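Local structure of putative platelet activating factor (Streptococcus pneumoniae, 2HSJ) at residues Ser31-Asn36 with His80-Ala85; Ile37-Asp42 with Lys58-Arg63; Phe90-Thr95 with Ser131-Asn136; Val173-Cys178 with Ser206-Asp211. The protein is of unknown function but, as a member of the GDSL-like lipase/acylhydrolase family, probably hydrolyses ester bonds in a manner related to platelet-activating-factor acetylhydrolases. All coordinates share one frame; numbering follows the deposited sequence. Where two conformers were deposited one is given.

How the contacts relate
Contact 2 is one edge of the parallel sheet: two strands joined by backbone bonds, buried. Contact 3 shares that sheet, since strand 88-92 lies next to strand 37-41, and L38 and I40 bond to F90. It is also buried, but meets through side chains packed on each other and on backbone, plus one water. Contact 4 is smaller and almost wholly apolar, and it meets contact 3 at S131, whose hydroxyl takes the backbone N-H groups of V175 and F176. Contact 1, farthest from the chain centre, joins two loops and is richest in side-chain polar bonds and bridging waters. Contacts 1 and 2 touch the second subunit, contacts 1, 2 and 4 the third; contact 3 touches no other chain.

Contact 1. Residues Ser31-Asn36 with His80-Ala85; sequences SVVEPN and HLYGGA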
loop_
_atom_site.group_PDB
_atom_site.type_symbol
_atom_site.label_atom_id
_atom_site.label_comp_id
_atom_site.label_asym_id
_atom_site.label_seq_id
_atom_site.Cartn_x
_atom_site.Cartn_y
_atom_site.Cartn_z
ATOM N N SER D 31 -8.866 -8.399 4.239
ATOM C CA SER D 31 -8.101 -7.145 4.327
ATOM C C SER D 31 -7.487 -6.726 2.979
ATOM O O SER D 31 -6.971 -7.588 2.225
ATOM C CB SER D 31 -6.985 -7.289 5.339
ATOM O OG SER D 31 -6.139 -6.152 5.285
ATOM N N VAL D 32 -7.486 -5.419 2.706
ATOM C CA VAL D 32 -6.906 -4.911 1.468
ATOM C C VAL D 32 -5.461 -4.432 1.667
ATOM O O VAL D 32 -4.848 -3.942 0.708
ATOM C CB VAL D 32 -7.764 -3.800 0.804
ATOM C CG1 VAL D 32 -9.163 -4.288 0.581
ATOM C CG2 VAL D 32 -7.749 -2.503 1.632
ATOM N N VAL D 33 -4.916 -4.564 2.878
ATOM C CA VAL D 33 -3.532 -4.146 3.107
ATOM C C VAL D 33 -2.666 -5.366 3.398
ATOM O O VAL D 33 -3.155 -6.410 3.836
ATOM C CB VAL D 33 -3.398 -3.103 4.249
ATOM C CG1 VAL D 33 -4.228 -1.876 3.912
ATOM C CG2 VAL D 33 -3.840 -3.691 5.597
ATOM N N GLU D 34 -1.361 -5.205 3.177
ATOM C CA GLU D 34 -0.380 -6.212 3.554
ATOM C C GLU D 34 0.319 -5.733 4.816
ATOM O O GLU D 34 0.994 -4.693 4.796
ATOM C CB GLU D 34 0.645 -6.360 2.427
ATOM C CG GLU D 34 0.106 -7.183 1.255
ATOM C CD GLU D 34 0.053 -8.681 1.532
ATOM O OE1 GLU D 34 0.368 -9.117 2.659
ATOM O OE2 GLU D 34 -0.315 -9.438 0.603
ATOM N N PRO D 35 0.132 -6.439 5.945
ATOM C CA PRO D 35 0.833 -5.976 7.135
ATOM C C PRO D 35 2.338 -6.120 6.991
ATOM O O PRO D 35 2.817 -7.194 6.669
ATOM C CB PRO D 35 0.328 -6.882 8.259
ATOM C CG PRO D 35 -0.523 -7.915 7.621
ATOM C CD PRO D 35 -0.737 -7.615 6.190
ATOM N N ASN D 36 3.059 -5.036 7.221
ATOM C CA ASN D 36 4.504 -5.116 7.342
ATOM C C ASN D 36 4.872 -5.505 8.770
ATOM O O ASN D 36 5.817 -6.274 9.002
ATOM C CB ASN D 36 5.140 -3.791 6.921
ATOM C CG ASN D 36 6.652 -3.806 7.055
ATOM O OD1 ASN D 36 7.197 -3.293 8.044
ATOM N ND2 ASN D 36 7.350 -4.433 6.075
ATOM N N HIS D 80 -4.604 -13.880 14.827
ATOM C CA HIS D 80 -3.702 -12.728 14.976
ATOM C C HIS D 80 -2.681 -12.649 13.887
ATOM O O HIS D 80 -1.866 -11.727 13.892
ATOM C CB HIS D 80 -3.025 -12.777 16.342
ATOM C CG HIS D 80 -4.016 -12.765 17.459
ATOM N ND1 HIS D 80 -4.424 -11.603 18.083
ATOM C CD2 HIS D 80 -4.724 -13.768 18.026
ATOM C CE1 HIS D 80 -5.323 -11.897 19.006
ATOM N NE2 HIS D 80 -5.553 -13.199 18.969
ATOM N N LEU D 81 -2.733 -13.592 12.932
ATOM C CA LEU D 81 -1.683 -13.695 11.901
ATOM C C LEU D 81 -2.271 -13.746 10.497
ATOM O O LEU D 81 -3.115 -14.617 10.202
ATOM C CB LEU D 81 -0.844 -14.949 12.132
ATOM C CG LEU D 81 -0.072 -15.052 13.462
ATOM C CD1 LEU D 81 0.508 -16.461 13.654
ATOM C CD2 LEU D 81 1.036 -14.026 13.509
ATOM N N TYR D 82 -1.822 -12.824 9.636
ATOM C CA TYR D 82 -2.082 -12.922 8.202
ATOM C C TYR D 82 -1.052 -12.103 7.458
ATOM O O TYR D 82 -0.301 -11.320 8.081
ATOM C CB TYR D 82 -3.487 -12.471 7.833
ATOM C CG TYR D 82 -3.709 -10.975 7.742
ATOM C CD1 TYR D 82 -3.753 -10.326 6.505
ATOM C CD2 TYR D 82 -3.920 -10.208 8.899
ATOM C CE1 TYR D 82 -4.011 -8.968 6.392
ATOM C CE2 TYR D 82 -4.151 -8.827 8.802
ATOM C CZ TYR D 82 -4.180 -8.201 7.542
ATOM O OH TYR D 82 -4.449 -6.845 7.411
ATOM N N GLY D 83 -1.014 -12.304 6.145
ATOM C CA GLY D 83 -0.185 -11.513 5.262
ATOM C C GLY D 83 0.840 -12.326 4.521
ATOM O O GLY D 83 1.293 -13.374 4.995
ATOM N N GLY D 84 1.223 -11.810 3.369
ATOM C CA GLY D 84 2.237 -12.451 2.548
ATOM C C GLY D 84 3.644 -11.907 2.703
ATOM O O GLY D 84 4.572 -12.428 2.049
ATOM N N ALA D 85 3.805 -10.849 3.512
ATOM C CA ALA D 85 5.117 -10.190 3.637
ATOM C C ALA D 85 5.298 -9.560 5.019
ATOM O O ALA D 85 5.596 -8.366 5.171
ATOM C CB ALA D 85 5.262 -9.140 2.556
HETATM O O HOH W 1 2.050 -9.106 4.879
HETATM O O HOH W 2 6.121 -6.021 4.022
#
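Y82 reaches from the 80-85 loop to S31 and P35, and its ring carries much of the contact. Its CB leaves the backbone pointing neither toward nor away from 31-36; CG sits between the backbone N and the carbonyl carbon (chi1 79°), and beyond it the ring runs toward that segment. P35 lies over the ring, its CD 3.5 Å from Y82 CE1 and its CG above one face in a CH-pi contact, 3.8 Å from the ring centroid and displaced toward the rim. CE1 also touches S31 CB, while V33 O lies at the ring edge, near its plane. At the tip, Y82 OH and S31 OG share a hydrogen bond of 2.8 Å, and V33 CG2 packs against the same hydroxyl. E52 of the second subunit adds a weak hydrogen bond to Y82 OH. S31 OG also accepts from V33 N, an ST turn.

Farther along, the bent side chain of E34 receives G84 N on the syn side of its carboxylate, OE1 lying 2.9 Å from that N. A water donates to E34 OE1 and to P35 O and accepts from A85 N, so it ties the E34 carboxylate and P35 O to the backbone of A85. A second water links N36 ND2 to A85 O, while N36 OD1 accepts from K58 NZ. A CB on G83 would crowd P35 CD and, at these backbone angles, press on the carbonyl O of Y82.

The 31-36 loop follows helix 3-30, the two loops feed adjacent strands 37-41 and 88-92, and V33, P35 and Y82 all lean on V61 of strand 60-64.

Contact 2. Residues Ile37-Asp42 with Lys58-Arg63; sequences ILFIGD and KTIVNR
I37, F39 and I60 form an apolar cluster on one face of the paired strands. I37 and I60 lie side by side, pointing the same way, and I37 CB is 4.1 Å from I60 CG1. CG2 of I60, anti to its backbone N, packs obliquely on the F39 ring at CD1 in the conformer given. On the opposite face, L38 CD2 rests against V61 CB and also nears R63 CG, while I40 CG1 meets R63 CB.

Between the two faces run four backbone hydrogen bonds in parallel register: I37 N to T59 O, V61 N to I37 O, F39 N to V61 O and R63 N to F39 O, the last at 2.7 Å. I60 CA adds a CH...O contact to I37 O.

At the polar edge, the R63 chain bends at chi2, and NH1 donates to N62 O at 3.0 Å, above the carbonyl plane; NH2 forms a salt bridge with E52 of the second subunit. At the other end, K58 lays CD on I37 CG1, and its NZ forms a salt bridge with D87 of the third subunit.

Strand 60-64, outermost in this chain, thus pairs with 37-41 in the 2-1-3-4-5 parallel sheet, an order in keeping with the alpha/beta fold of SGNH hydrolases.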
loop_
_atom_site.group_PDB
_atom_site.type_symbol
_atom_site.label_atom_id
_atom_site.label_comp_id
_atom_site.label_asym_id
_atom_site.label_seq_id
_atom_site.Cartn_x
_atom_site.Cartn_y
_atom_site.Cartn_z
ATOM N N ILE D 37 4.109 -4.965 9.728
ATOM C CA ILE D 37 4.281 -5.266 11.138
ATOM C C ILE D 37 2.893 -5.662 11.652
ATOM O O ILE D 37 1.890 -4.978 11.347
ATOM C CB ILE D 37 4.773 -4.005 11.925
ATOM C CG1 ILE D 37 5.973 -3.347 11.221
ATOM C CG2 ILE D 37 4.975 -4.306 13.411
ATOM C CD1 ILE D 37 7.257 -4.040 11.308
ATOM N N LEU D 38 2.825 -6.773 12.389
ATOM C CA LEU D 38 1.627 -7.098 13.157
ATOM C C LEU D 38 1.900 -6.792 14.619
ATOM O O LEU D 38 2.902 -7.290 15.166
ATOM C CB LEU D 38 1.289 -8.584 13.014
ATOM C CG LEU D 38 0.713 -8.998 11.657
ATOM C CD1 LEU D 38 0.841 -10.490 11.440
ATOM C CD2 LEU D 38 -0.778 -8.641 11.511
ATOM N N PHE D 39 1.049 -5.989 15.265
ATOM C CA PHE D 39 1.149 -5.775 16.715
ATOM C C PHE D 39 0.136 -6.701 17.358
ATOM O O PHE D 39 -1.056 -6.617 17.063
ATOM C CB PHE D 39 0.830 -4.318 17.091
ATOM C CG PHE D 39 2.051 -3.455 17.306
ATOM C CD1 PHE D 39 2.868 -3.121 16.238
ATOM C CD2 PHE D 39 2.367 -2.972 18.571
ATOM C CE1 PHE D 39 3.991 -2.313 16.417
ATOM C CE2 PHE D 39 3.505 -2.179 18.758
ATOM C CZ PHE D 39 4.305 -1.854 17.685
ATOM N N ILE D 40 0.630 -7.608 18.198
ATOM C CA ILE D 40 -0.216 -8.610 18.854
ATOM C C ILE D 40 -0.069 -8.468 20.364
ATOM O O ILE D 40 1.020 -8.225 20.893
ATOM C CB ILE D 40 0.205 -10.062 18.408
ATOM C CG1 ILE D 40 0.033 -10.195 16.891
ATOM C CG2 ILE D 40 -0.567 -11.135 19.171
ATOM C CD1 ILE D 40 0.565 -11.521 16.381
ATOM N N GLY D 41 -1.174 -8.630 21.067
ATOM C CA GLY D 41 -1.104 -8.611 22.531
ATOM C C GLY D 41 -2.394 -8.253 23.198
ATOM O O GLY D 41 -3.465 -8.567 22.675
ATOM N N ASP D 42 -2.285 -7.585 24.343
ATOM C CA ASP D 42 -3.445 -7.395 25.227
ATOM C C ASP D 42 -4.071 -6.008 25.076
ATOM O O ASP D 42 -4.027 -5.427 23.984
ATOM C CB ASP D 42 -3.016 -7.693 26.686
ATOM C CG ASP D 42 -1.839 -6.825 27.159
ATOM O OD1 ASP D 42 -1.603 -5.738 26.560
ATOM O OD2 ASP D 42 -1.145 -7.213 28.150
ATOM N N LYS D 58 4.707 2.937 6.951
ATOM C CA LYS D 58 4.931 1.530 7.248
ATOM C C LYS D 58 3.584 1.019 7.744
ATOM O O LYS D 58 3.014 1.581 8.703
ATOM C CB LYS D 58 5.987 1.405 8.357
ATOM C CG LYS D 58 6.297 -0.005 8.783
ATOM C CD LYS D 58 7.504 -0.030 9.723
ATOM C CE LYS D 58 8.829 0.029 8.995
ATOM N NZ LYS D 58 9.309 -1.330 8.629
ATOM N N THR D 59 3.083 -0.055 7.135
ATOM C CA THR D 59 1.771 -0.583 7.486
ATOM C C THR D 59 1.845 -1.497 8.693
ATOM O O THR D 59 2.367 -2.625 8.621
ATOM C CB THR D 59 1.103 -1.336 6.326
ATOM O OG1 THR D 59 1.059 -0.461 5.192
ATOM C CG2 THR D 59 -0.317 -1.739 6.676
ATOM N N ILE D 60 1.287 -0.999 9.798
ATOM C CA ILE D 60 1.271 -1.707 11.070
ATOM C C ILE D 60 -0.193 -2.002 11.344
ATOM O O ILE D 60 -1.037 -1.120 11.328
ATOM C CB ILE D 60 1.801 -0.805 12.219
ATOM C CG1 ILE D 60 3.180 -0.258 11.807
ATOM C CG2 ILE D 60 1.821 -1.616 13.554
ATOM C CD1 ILE D 60 3.879 0.696 12.838
ATOM N N VAL D 61 -0.470 -3.280 11.565
ATOM C CA VAL D 61 -1.848 -3.724 11.773
ATOM C C VAL D 61 -2.063 -4.191 13.206
ATOM O O VAL D 61 -1.247 -4.932 13.767
ATOM C CB VAL D 61 -2.247 -4.848 10.735
ATOM C CG1 VAL D 61 -3.605 -5.468 11.016
ATOM C CG2 VAL D 61 -2.254 -4.292 9.318
ATOM N N ASN D 62 -3.197 -3.778 13.779
ATOM C CA ASN D 62 -3.509 -4.072 15.169
ATOM C C ASN D 62 -4.191 -5.424 15.262
ATOM O O ASN D 62 -5.274 -5.640 14.692
ATOM C CB ASN D 62 -4.457 -3.003 15.698
ATOM C CG ASN D 62 -4.436 -2.930 17.203
ATOM O OD1 ASN D 62 -4.524 -3.948 17.875
ATOM N ND2 ASN D 62 -4.281 -1.715 17.751
ATOM N N ARG D 63 -3.575 -6.321 16.026
ATOM C CA ARG D 63 -4.243 -7.566 16.378
ATOM C C ARG D 63 -4.187 -7.747 17.907
ATOM O O ARG D 63 -3.976 -8.847 18.406
ATOM C CB ARG D 63 -3.608 -8.766 15.626
ATOM C CG ARG D 63 -4.020 -8.853 14.127
ATOM C CD ARG D 63 -5.492 -9.210 14.021
ATOM N NE ARG D 63 -6.004 -9.387 12.655
ATOM C CZ ARG D 63 -6.459 -8.370 11.912
ATOM N NH1 ARG D 63 -6.428 -7.112 12.374
ATOM N NH2 ARG D 63 -6.942 -8.609 10.674
#

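Contact 3. Residues Phe90-Thr95 with Ser131-Asn136; sequences FLLIGT and SILPVN
L92 and I132 supply most of the apolar contact. The side chain of L92 has its CG anti to the backbone N (chi1 178°), and its CD2 meets L133 CD1 at 4.2 Å; the two leucines cross at about a right angle. From the other segment, I132 CD1 rests 4.0 Å from G94 CA, and I132 CG2 touches T95 CB at 3.9 Å. G94 makes room for the CD1 methyl, because a CB on it would collide with I132 CD1, and its positive phi (131°) points to glycine as well.

Carbon also packs on carbonyl oxygen: the other L92 methyl, CD1, lies 3.5 Å from S131 O, and I132 CG1 approaches I93 O.

No direct hydrogen bond crosses between the segments. The polar link is a single water, 2.7 Å from T95 OG1, which donates to L133 O over 2.8 Å. Other polar groups are met outside the pair: I93 O accepts from Y160 OH, and I132 N donates to N157 OD1.

The contact joins the C-terminal end of strand 88-92, where the chain turns into helix 95-99, to the loop that follows the adjacent strand 126-130. Helix 150-164 backs I132 through I153 and Y160, whereas L133 packs on V175 and on L179 of helix 176-179.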
loop_
_atom_site.group_PDB
_atom_site.type_symbol
_atom_site.label_atom_id
_atom_site.label_comp_id
_atom_site.label_asym_id
_atom_site.label_seq_id
_atom_site.Cartn_x
_atom_site.Cartn_y
_atom_site.Cartn_z
ATOM N N PHE D 90 5.287 -7.602 16.650
ATOM C CA PHE D 90 5.558 -7.042 17.980
ATOM C C PHE D 90 4.584 -7.693 18.928
ATOM O O PHE D 90 3.377 -7.689 18.674
ATOM C CB PHE D 90 5.353 -5.534 17.989
ATOM C CG PHE D 90 6.521 -4.764 17.465
ATOM C CD1 PHE D 90 7.074 -5.027 16.220
ATOM C CD2 PHE D 90 7.100 -3.780 18.260
ATOM C CE1 PHE D 90 8.161 -4.299 15.768
ATOM C CE2 PHE D 90 8.190 -3.058 17.821
ATOM C CZ PHE D 90 8.726 -3.315 16.574
ATOM N N LEU D 91 5.098 -8.241 20.021
ATOM C CA LEU D 91 4.285 -8.956 20.973
ATOM C C LEU D 91 4.409 -8.300 22.354
ATOM O O LEU D 91 5.495 -8.241 22.940
ATOM C CB LEU D 91 4.753 -10.407 21.021
ATOM C CG LEU D 91 3.993 -11.303 21.962
ATOM C CD1 LEU D 91 2.498 -11.256 21.675
ATOM C CD2 LEU D 91 4.570 -12.729 21.816
ATOM N N LEU D 92 3.266 -7.847 22.881
ATOM C CA LEU D 92 3.206 -7.239 24.205
ATOM C C LEU D 92 2.115 -7.972 24.959
ATOM O O LEU D 92 0.908 -7.774 24.727
ATOM C CB LEU D 92 2.889 -5.722 24.171
ATOM C CG LEU D 92 2.770 -5.074 25.559
ATOM C CD1 LEU D 92 4.043 -5.307 26.434
ATOM C CD2 LEU D 92 2.515 -3.603 25.362
ATOM N N ILE D 93 2.530 -8.821 25.889
ATOM C CA ILE D 93 1.576 -9.634 26.616
ATOM C C ILE D 93 2.215 -10.133 27.886
ATOM O O ILE D 93 3.445 -10.259 27.956
ATOM C CB ILE D 93 1.051 -10.812 25.720
ATOM C CG1 ILE D 93 -0.249 -11.408 26.307
ATOM C CG2 ILE D 93 2.168 -11.840 25.446
ATOM C CD1 ILE D 93 -1.048 -12.169 25.307
ATOM N N GLY D 94 1.363 -10.385 28.888
ATOM C CA GLY D 94 1.810 -10.967 30.137
ATOM C C GLY D 94 1.307 -10.222 31.347
ATOM O O GLY D 94 1.201 -10.838 32.407
ATOM N N THR D 95 0.986 -8.927 31.228
ATOM C CA THR D 95 0.551 -8.184 32.427
ATOM C C THR D 95 -0.703 -8.800 33.029
ATOM O O THR D 95 -0.894 -8.738 34.238
ATOM C CB THR D 95 0.417 -6.656 32.210
ATOM O OG1 THR D 95 0.425 -5.985 33.491
ATOM C CG2 THR D 95 -0.851 -6.286 31.431
ATOM N N SER D 131 9.281 -6.046 26.658
ATOM C CA SER D 131 9.157 -6.124 28.103
ATOM C C SER D 131 7.716 -5.796 28.507
ATOM O O SER D 131 7.124 -4.854 27.977
ATOM C CB SER D 131 10.109 -5.104 28.724
ATOM O OG SER D 131 9.765 -3.806 28.300
ATOM N N ILE D 132 7.167 -6.531 29.473
ATOM C CA ILE D 132 5.933 -6.101 30.129
ATOM C C ILE D 132 6.155 -4.707 30.729
ATOM O O ILE D 132 7.187 -4.421 31.332
ATOM C CB ILE D 132 5.534 -7.113 31.223
ATOM C CG1 ILE D 132 5.322 -8.504 30.606
ATOM C CG2 ILE D 132 4.335 -6.611 32.034
ATOM C CD1 ILE D 132 5.223 -9.649 31.633
ATOM N N LEU D 133 5.166 -3.827 30.567
ATOM C CA LEU D 133 5.351 -2.445 30.985
ATOM C C LEU D 133 5.206 -2.290 32.504
ATOM O O LEU D 133 4.550 -3.114 33.150
ATOM C CB LEU D 133 4.352 -1.535 30.271
ATOM C CG LEU D 133 4.215 -1.703 28.759
ATOM C CD1 LEU D 133 3.308 -0.611 28.192
ATOM C CD2 LEU D 133 5.559 -1.639 28.117
ATOM N N PRO D 134 5.783 -1.218 33.086
ATOM C CA PRO D 134 5.618 -0.959 34.533
ATOM C C PRO D 134 4.188 -0.519 34.853
ATOM O O PRO D 134 3.436 -0.087 33.958
ATOM C CB PRO D 134 6.588 0.195 34.821
ATOM C CG PRO D 134 6.737 0.883 33.468
ATOM C CD PRO D 134 6.563 -0.166 32.402
ATOM N N VAL D 135 3.840 -0.636 36.126
ATOM C CA VAL D 135 2.618 -0.095 36.664
ATOM C C VAL D 135 2.964 1.039 37.617
ATOM O O VAL D 135 4.123 1.204 38.028
ATOM C CB VAL D 135 1.800 -1.180 37.393
ATOM C CG1 VAL D 135 1.338 -2.214 36.393
ATOM C CG2 VAL D 135 2.608 -1.818 38.551
ATOM N N ASN D 136 1.946 1.812 37.982
ATOM C CA ASN D 136 2.107 2.841 38.999
ATOM C C ASN D 136 1.500 2.319 40.281
ATOM O O ASN D 136 0.328 1.935 40.314
ATOM C CB ASN D 136 1.496 4.167 38.545
ATOM C CG ASN D 136 1.849 5.313 39.483
ATOM O OD1 ASN D 136 1.447 5.312 40.635
ATOM N ND2 ASN D 136 2.628 6.285 38.993
HETATM O O HOH W 3 1.911 -3.856 32.626
#

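Contact 4. Residues Val173-Cys178 with Ser206-Asp211; sequences VPVFDC and SKSLKD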
loop_
_atom_site.group_PDB
_atom_site.type_symbol
_atom_site.label_atom_id
_atom_site.label_comp_id
_atom_site.label_asym_id
_atom_site.label_seq_id
_atom_site.Cartn_x
_atom_site.Cartn_y
_atom_site.Cartn_z
ATOM N N VAL D 173 12.752 -6.539 23.629
ATOM C CA VAL D 173 12.704 -5.092 23.448
ATOM C C VAL D 173 12.494 -4.446 24.819
ATOM O O VAL D 173 11.396 -4.446 25.340
ATOM C CB VAL D 173 11.597 -4.647 22.428
ATOM C CG1 VAL D 173 11.638 -3.128 22.232
ATOM C CG2 VAL D 173 11.749 -5.377 21.075
ATOM N N PRO D 174 13.570 -3.899 25.419
ATOM C CA PRO D 174 13.479 -3.345 26.772
ATOM C C PRO D 174 12.865 -1.958 26.733
ATOM O O PRO D 174 13.541 -0.976 26.410
ATOM C CB PRO D 174 14.947 -3.321 27.231
ATOM C CG PRO D 174 15.734 -3.171 25.959
ATOM C CD PRO D 174 14.933 -3.779 24.851
ATOM N N VAL D 175 11.557 -1.888 26.957
ATOM C CA VAL D 175 10.862 -0.593 26.982
ATOM C C VAL D 175 10.418 -0.204 28.400
ATOM O O VAL D 175 10.019 0.933 28.630
ATOM C CB VAL D 175 9.649 -0.528 26.014
ATOM C CG1 VAL D 175 10.100 -0.586 24.571
ATOM C CG2 VAL D 175 8.647 -1.622 26.272
ATOM N N PHE D 176 10.471 -1.161 29.339
ATOM C CA PHE D 176 10.091 -0.920 30.729
ATOM C C PHE D 176 10.730 0.359 31.270
ATOM O O PHE D 176 10.029 1.261 31.746
ATOM C CB PHE D 176 10.481 -2.141 31.574
ATOM C CG PHE D 176 10.186 -2.009 33.040
ATOM C CD1 PHE D 176 9.063 -2.622 33.585
ATOM C CD2 PHE D 176 11.040 -1.289 33.881
ATOM C CE1 PHE D 176 8.788 -2.514 34.945
ATOM C CE2 PHE D 176 10.767 -1.175 35.250
ATOM C CZ PHE D 176 9.637 -1.783 35.778
ATOM N N ASP D 177 12.051 0.464 31.154
ATOM C CA ASP D 177 12.756 1.577 31.786
ATOM C C ASP D 177 12.385 2.929 31.161
ATOM O O ASP D 177 12.407 3.967 31.850
ATOM C CB ASP D 177 14.267 1.348 31.754
ATOM C CG ASP D 177 14.719 0.185 32.657
ATOM O OD1 ASP D 177 14.038 -0.129 33.659
ATOM O OD2 ASP D 177 15.800 -0.392 32.387
ATOM N N CYS D 178 12.013 2.918 29.881
ATOM C CA CYS D 178 11.590 4.148 29.186
ATOM C C CYS D 178 10.316 4.763 29.735
ATOM O O CYS D 178 10.068 5.954 29.539
ATOM C CB CYS D 178 11.407 3.914 27.689
ATOM S SG CYS D 178 12.989 3.575 26.848
ATOM N N SER D 206 6.117 4.767 21.807
ATOM C CA SER D 206 6.390 4.794 20.383
ATOM C C SER D 206 7.808 5.282 20.068
ATOM O O SER D 206 8.495 4.744 19.181
ATOM C CB SER D 206 5.354 5.682 19.694
ATOM O OG SER D 206 4.061 5.154 19.883
ATOM N N LYS D 207 8.253 6.295 20.803
ATOM C CA LYS D 207 9.606 6.806 20.608
ATOM C C LYS D 207 10.632 5.705 20.949
ATOM O O LYS D 207 11.619 5.531 20.226
ATOM C CB LYS D 207 9.818 8.026 21.497
ATOM C CG LYS D 207 11.188 8.672 21.391
ATOM C CD LYS D 207 11.187 9.952 22.235
ATOM C CE LYS D 207 12.546 10.239 22.843
ATOM N NZ LYS D 207 13.389 11.132 22.005
ATOM N N SER D 208 10.374 4.940 22.006
ATOM C CA SER D 208 11.301 3.864 22.362
ATOM C C SER D 208 11.261 2.716 21.355
ATOM O O SER D 208 12.285 2.060 21.159
ATOM C CB SER D 208 11.020 3.336 23.761
ATOM O OG SER D 208 9.805 2.627 23.790
ATOM N N LEU D 209 10.109 2.483 20.703
ATOM C CA LEU D 209 9.967 1.346 19.757
ATOM C C LEU D 209 10.410 1.637 18.330
ATOM O O LEU D 209 10.625 0.699 17.560
ATOM C CB LEU D 209 8.508 0.856 19.680
ATOM C CG LEU D 209 7.962 0.194 20.938
ATOM C CD1 LEU D 209 6.469 -0.106 20.750
ATOM C CD2 LEU D 209 8.742 -1.089 21.264
ATOM N N LYS D 210 10.509 2.908 17.958
ATOM C CA LYS D 210 10.649 3.254 16.546
ATOM C C LYS D 210 11.782 2.526 15.813
ATOM O O LYS D 210 11.581 1.987 14.726
ATOM C CB LYS D 210 10.798 4.771 16.385
ATOM C CG LYS D 210 11.007 5.176 14.922
ATOM C CD LYS D 210 11.168 6.670 14.770
ATOM C CE LYS D 210 10.795 7.137 13.350
ATOM N NZ LYS D 210 11.109 6.112 12.326
ATOM N N ASP D 211 12.969 2.496 16.413
ATOM C CA ASP D 211 14.121 1.874 15.767
ATOM C C ASP D 211 13.915 0.398 15.533
ATOM O O ASP D 211 14.496 -0.178 14.593
ATOM C CB ASP D 211 15.396 2.072 16.581
ATOM C CG ASP D 211 15.994 3.466 16.416
ATOM O OD1 ASP D 211 15.355 4.374 15.827
ATOM O OD2 ASP D 211 17.126 3.664 16.903
#
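L209 and V175 meet with similar first torsions. In V175, chi1 of -67° sets CG1 anti to the carbonyl carbon, which aims it at the helix. In L209, chi1 of -68° sets CG likewise anti to the carbonyl carbon, and CD2, a branch beyond CG, makes the contact. CD2 of L209 touches both valine methyls, which lie to one side of it, 3.6 Å from V175 CG1 and 3.7 Å from V173 CG1, with the leucine crossing both valines at about a right angle.

S208 meets the same segment one residue earlier. Its OG, between the backbone N and the carbonyl carbon, is 3.3 Å from V175 CG1, while its CB is 3.7 Å from C178 SG. That hydroxyl is hydrogen-bonded to L205 O, back along its own helix, and it touches V175 by packing alone.

The pairing brings the C-terminal part of helix 199-209 against the end of strand 170-173, V175 after it and C178 of the short, weakly bonded helix 176-179. L130 of strand 126-130 adjoins both V173 and L209, and L133 lies against V175.

With no hydrogen bond across the segments, the association rests on van der Waals contact among carbons, the cysteine sulfur and the already bonded serine oxygen, consistent with apolar burial at V173, V175 and L209 giving way to an exposed C178.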